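Engineered protein (Artificial gene, PDB 3VB8) is a designed protein of an artificial gene whose function is not established, probably made as a protein-based enzyme inhibitor. Local coordinates at residues M8-S20 against G48-K61. Residues are numbered along the deposited sequence; the frame is centred on the assembly and turned at random.
Sequences MSVVDYVVTSFNS and GLLAYMLLPGNYIK. With SO4 (sulfate ion), chain C.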
# COMPACT_ATOMS: atom_id res chain seq x y z
N MET A 8 -10.85 25.15 -7.12
CA MET A 8 -9.58 24.63 -6.55
C MET A 8 -8.66 24.02 -7.62
O MET A 8 -9.08 23.20 -8.43
CB MET A 8 -9.91 23.59 -5.47
CG MET A 8 -10.40 24.20 -4.15
SD MET A 8 -9.05 24.49 -2.93
CE MET A 8 -8.13 25.91 -3.70
N SER A 9 -7.39 24.43 -7.61
CA SER A 9 -6.44 23.91 -8.60
C SER A 9 -5.66 22.67 -8.17
O SER A 9 -6.23 21.70 -7.66
CB SER A 9 -5.46 25.01 -9.00
OG SER A 9 -6.08 25.89 -9.90
N VAL A 10 -4.36 22.67 -8.41
CA VAL A 10 -3.52 21.52 -8.07
C VAL A 10 -3.83 20.84 -6.74
O VAL A 10 -3.94 21.49 -5.68
CB VAL A 10 -2.02 21.89 -8.09
CG1 VAL A 10 -1.77 22.88 -9.20
CG2 VAL A 10 -1.56 22.42 -6.73
N VAL A 11 -3.97 19.52 -6.80
CA VAL A 11 -4.25 18.70 -5.63
C VAL A 11 -3.16 17.64 -5.60
O VAL A 11 -2.56 17.37 -6.63
CB VAL A 11 -5.63 18.01 -5.72
CG1 VAL A 11 -5.79 17.02 -4.56
CG2 VAL A 11 -6.75 19.05 -5.70
N ASP A 12 -2.92 17.06 -4.43
CA ASP A 12 -1.87 16.06 -4.28
C ASP A 12 -2.41 14.66 -4.43
O ASP A 12 -3.53 14.38 -4.03
CB ASP A 12 -1.19 16.20 -2.91
CG ASP A 12 -0.52 17.56 -2.73
OD1 ASP A 12 0.46 17.83 -3.46
OD2 ASP A 12 -0.96 18.37 -1.89
N TYR A 13 -1.61 13.80 -5.03
CA TYR A 13 -1.98 12.42 -5.25
C TYR A 13 -0.69 11.64 -5.09
O TYR A 13 0.30 11.91 -5.77
CB TYR A 13 -2.57 12.23 -6.64
CG TYR A 13 -3.32 10.93 -6.80
CD1 TYR A 13 -4.28 10.54 -5.86
CD2 TYR A 13 -3.09 10.10 -7.89
CE1 TYR A 13 -5.00 9.36 -6.00
CE2 TYR A 13 -3.81 8.91 -8.04
CZ TYR A 13 -4.75 8.55 -7.10
OH TYR A 13 -5.42 7.37 -7.27
N VAL A 14 -0.69 10.69 -4.17
CA VAL A 14 0.51 9.90 -3.96
C VAL A 14 0.26 8.44 -4.40
O VAL A 14 -0.86 7.94 -4.29
CB VAL A 14 0.96 9.99 -2.47
CG1 VAL A 14 -0.09 9.37 -1.61
CG2 VAL A 14 2.31 9.30 -2.25
N VAL A 15 1.28 7.78 -4.93
CA VAL A 15 1.15 6.39 -5.34
C VAL A 15 2.31 5.56 -4.77
O VAL A 15 3.33 6.11 -4.39
CB VAL A 15 1.13 6.25 -6.87
CG1 VAL A 15 -0.18 6.88 -7.43
CG2 VAL A 15 2.41 6.88 -7.48
N THR A 16 2.15 4.25 -4.70
CA THR A 16 3.23 3.46 -4.14
C THR A 16 4.12 3.01 -5.27
O THR A 16 3.62 2.63 -6.34
CB THR A 16 2.72 2.22 -3.38
OG1 THR A 16 1.87 1.46 -4.25
CG2 THR A 16 1.95 2.63 -2.12
N SER A 17 5.42 3.06 -5.04
CA SER A 17 6.36 2.63 -6.06
C SER A 17 7.58 2.08 -5.34
O SER A 17 8.35 2.84 -4.77
CB SER A 17 6.75 3.82 -6.96
OG SER A 17 7.22 3.40 -8.24
N PHE A 18 7.73 0.76 -5.32
CA PHE A 18 8.90 0.17 -4.66
C PHE A 18 9.17 -1.29 -5.03
O PHE A 18 8.26 -2.07 -5.24
CB PHE A 18 8.78 0.32 -3.14
CG PHE A 18 7.91 -0.70 -2.50
CD1 PHE A 18 8.42 -1.95 -2.15
CD2 PHE A 18 6.58 -0.40 -2.21
CE1 PHE A 18 7.61 -2.90 -1.52
CE2 PHE A 18 5.76 -1.33 -1.58
CZ PHE A 18 6.28 -2.58 -1.24
N ASN A 19 10.44 -1.64 -5.11
CA ASN A 19 10.81 -3.00 -5.44
C ASN A 19 11.63 -3.49 -4.27
O ASN A 19 12.50 -2.77 -3.78
CB ASN A 19 11.65 -3.04 -6.74
CG ASN A 19 12.15 -4.45 -7.07
OD1 ASN A 19 12.11 -5.34 -6.22
ND2 ASN A 19 12.63 -4.66 -8.30
N SER A 20 11.34 -4.71 -3.82
CA SER A 20 12.05 -5.30 -2.70
C SER A 20 12.47 -6.68 -3.16
O SER A 20 12.31 -7.02 -4.33
CB SER A 20 11.14 -5.38 -1.45
OG SER A 20 10.18 -6.41 -1.55
N GLY A 48 9.00 4.78 -0.64
CA GLY A 48 8.44 4.00 -1.72
C GLY A 48 7.21 4.65 -2.33
O GLY A 48 6.33 3.97 -2.84
N LEU A 49 7.17 5.98 -2.29
CA LEU A 49 6.05 6.72 -2.83
C LEU A 49 6.42 7.69 -3.97
O LEU A 49 7.56 8.08 -4.12
CB LEU A 49 5.40 7.52 -1.71
CG LEU A 49 5.06 6.86 -0.39
CD1 LEU A 49 4.71 7.97 0.60
CD2 LEU A 49 3.89 5.88 -0.57
N LEU A 50 5.42 8.09 -4.75
CA LEU A 50 5.61 9.05 -5.83
C LEU A 50 4.45 10.00 -5.60
O LEU A 50 3.33 9.53 -5.40
CB LEU A 50 5.50 8.36 -7.19
CG LEU A 50 6.62 7.38 -7.56
CD1 LEU A 50 6.36 6.85 -8.93
CD2 LEU A 50 7.95 8.08 -7.50
N ALA A 51 4.71 11.30 -5.57
CA ALA A 51 3.65 12.29 -5.35
C ALA A 51 3.39 13.07 -6.61
O ALA A 51 4.33 13.37 -7.34
CB ALA A 51 4.04 13.25 -4.28
N TYR A 52 2.15 13.46 -6.84
CA TYR A 52 1.80 14.20 -8.04
C TYR A 52 1.04 15.47 -7.74
O TYR A 52 0.25 15.52 -6.80
CB TYR A 52 0.89 13.34 -8.94
CG TYR A 52 1.50 12.09 -9.51
CD1 TYR A 52 2.13 12.11 -10.76
CD2 TYR A 52 1.38 10.86 -8.85
CE1 TYR A 52 2.63 10.95 -11.33
CE2 TYR A 52 1.88 9.68 -9.42
CZ TYR A 52 2.51 9.74 -10.67
OH TYR A 52 3.00 8.61 -11.29
N MET A 53 1.28 16.50 -8.55
CA MET A 53 0.60 17.77 -8.44
C MET A 53 -0.33 17.77 -9.62
O MET A 53 0.04 18.24 -10.69
CB MET A 53 1.57 18.96 -8.51
CG MET A 53 2.43 19.21 -7.28
SD MET A 53 3.20 20.83 -7.30
CE MET A 53 4.19 20.68 -8.79
N LEU A 54 -1.50 17.18 -9.42
CA LEU A 54 -2.51 17.09 -10.46
C LEU A 54 -3.45 18.31 -10.57
O LEU A 54 -3.82 18.96 -9.58
CB LEU A 54 -3.38 15.84 -10.23
CG LEU A 54 -2.70 14.48 -10.23
CD1 LEU A 54 -3.73 13.41 -9.91
CD2 LEU A 54 -2.10 14.22 -11.59
N LEU A 55 -3.85 18.60 -11.80
CA LEU A 55 -4.77 19.68 -12.11
C LEU A 55 -6.04 18.99 -12.52
O LEU A 55 -6.00 17.92 -13.13
CB LEU A 55 -4.22 20.51 -13.26
CG LEU A 55 -2.92 21.26 -13.01
CD1 LEU A 55 -2.37 21.81 -14.33
CD2 LEU A 55 -3.18 22.37 -12.02
N PRO A 56 -7.19 19.57 -12.19
CA PRO A 56 -8.48 18.96 -12.54
C PRO A 56 -8.46 18.33 -13.93
O PRO A 56 -7.99 18.93 -14.89
CB PRO A 56 -9.43 20.14 -12.45
CG PRO A 56 -8.86 20.91 -11.29
CD PRO A 56 -7.37 20.90 -11.58
N GLY A 57 -8.96 17.11 -14.03
CA GLY A 57 -8.99 16.44 -15.31
C GLY A 57 -9.13 14.94 -15.14
O GLY A 57 -9.39 14.45 -14.04
N ASN A 58 -8.97 14.22 -16.25
CA ASN A 58 -9.05 12.77 -16.22
C ASN A 58 -7.69 12.10 -16.32
O ASN A 58 -6.81 12.53 -17.07
CB ASN A 58 -9.96 12.28 -17.35
CG ASN A 58 -11.34 12.87 -17.26
OD1 ASN A 58 -11.67 13.80 -17.99
ND2 ASN A 58 -12.17 12.35 -16.35
N TYR A 59 -7.52 11.04 -15.54
CA TYR A 59 -6.28 10.28 -15.52
C TYR A 59 -6.57 8.80 -15.45
O TYR A 59 -7.68 8.39 -15.14
CB TYR A 59 -5.42 10.67 -14.31
CG TYR A 59 -5.08 12.13 -14.23
CD1 TYR A 59 -5.99 13.05 -13.73
CD2 TYR A 59 -3.85 12.59 -14.67
CE1 TYR A 59 -5.67 14.41 -13.67
CE2 TYR A 59 -3.53 13.93 -14.61
CZ TYR A 59 -4.44 14.84 -14.11
OH TYR A 59 -4.10 16.18 -14.02
N ILE A 60 -5.54 8.00 -15.72
CA ILE A 60 -5.62 6.54 -15.66
C ILE A 60 -4.47 6.07 -14.79
O ILE A 60 -3.31 6.43 -15.02
CB ILE A 60 -5.50 5.93 -17.05
CG1 ILE A 60 -6.68 6.39 -17.91
CG2 ILE A 60 -5.42 4.41 -16.95
CD1 ILE A 60 -6.51 6.06 -19.37
N LYS A 61 -4.79 5.30 -13.76
CA LYS A 61 -3.74 4.82 -12.88
C LYS A 61 -3.45 3.35 -13.13
O LYS A 61 -4.31 2.50 -12.95
CB LYS A 61 -4.12 5.07 -11.40
CG LYS A 61 -3.06 4.60 -10.42
CD LYS A 61 -3.34 5.01 -8.99
CE LYS A 61 -4.51 4.25 -8.39
NZ LYS A 61 -4.17 2.83 -8.19
S SO4 C . 13.21 -7.61 -10.24
O1 SO4 C . 12.78 -9.03 -10.45
O2 SO4 C . 12.06 -6.82 -9.67
O3 SO4 C . 14.39 -7.55 -9.31
O4 SO4 C . 13.55 -7.01 -11.59
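Y13 reaches from strand 11-19 over the face of the sheet that carries V11, V15, L50, Y52 and L54 to meet L54 and K61, with Y52 beside its CB. That CB lies 3.7 Å from L54 CD1 and also faces the CB of Y52, its hydrogen-bonded partner in the ladder. CG and CD2 pass the same L54 methyl, and CE2 then meets K61 CD at 4.0 Å, the lysine chain crossing the tyrosine at about a right angle. At the tip, Y13 OH rests 3.4 Å from K61 CE. With CG anti to the backbone N (chi1 -164°), the ring leans off the ladder toward strand 57-61; V80 and I88 of the same chain also touch it. Replacing the ring by an alanine is likely to open a gap between L54 and K61 and leave the lysine methylenes without their aromatic neighbour. V15, next on this face, sets CG2 3.4 Å from Y52 CE2 and packs it equally on L50 CB, while its CG1 approaches K61 CD. The Y52 ring turns its edge to Y13 O, and its hydroxyl is hydrogen-bonded to L29 N. On the other face V14 CG2 packs 3.6 Å from L49 CB, beside R45 of the second subunit. Paired backbone bonds join V11 with L54, Y13 with Y52 and V15 with L50, and S17 N also bonds to G48 O, from above the carbonyl plane. G48 and L49 together face S44 in a G1 bulge. The whole is an antiparallel ladder, strands 11-19 and 49-54 running at 155°, within an antiparallel sheet that also holds strands 23-31 and 57-67.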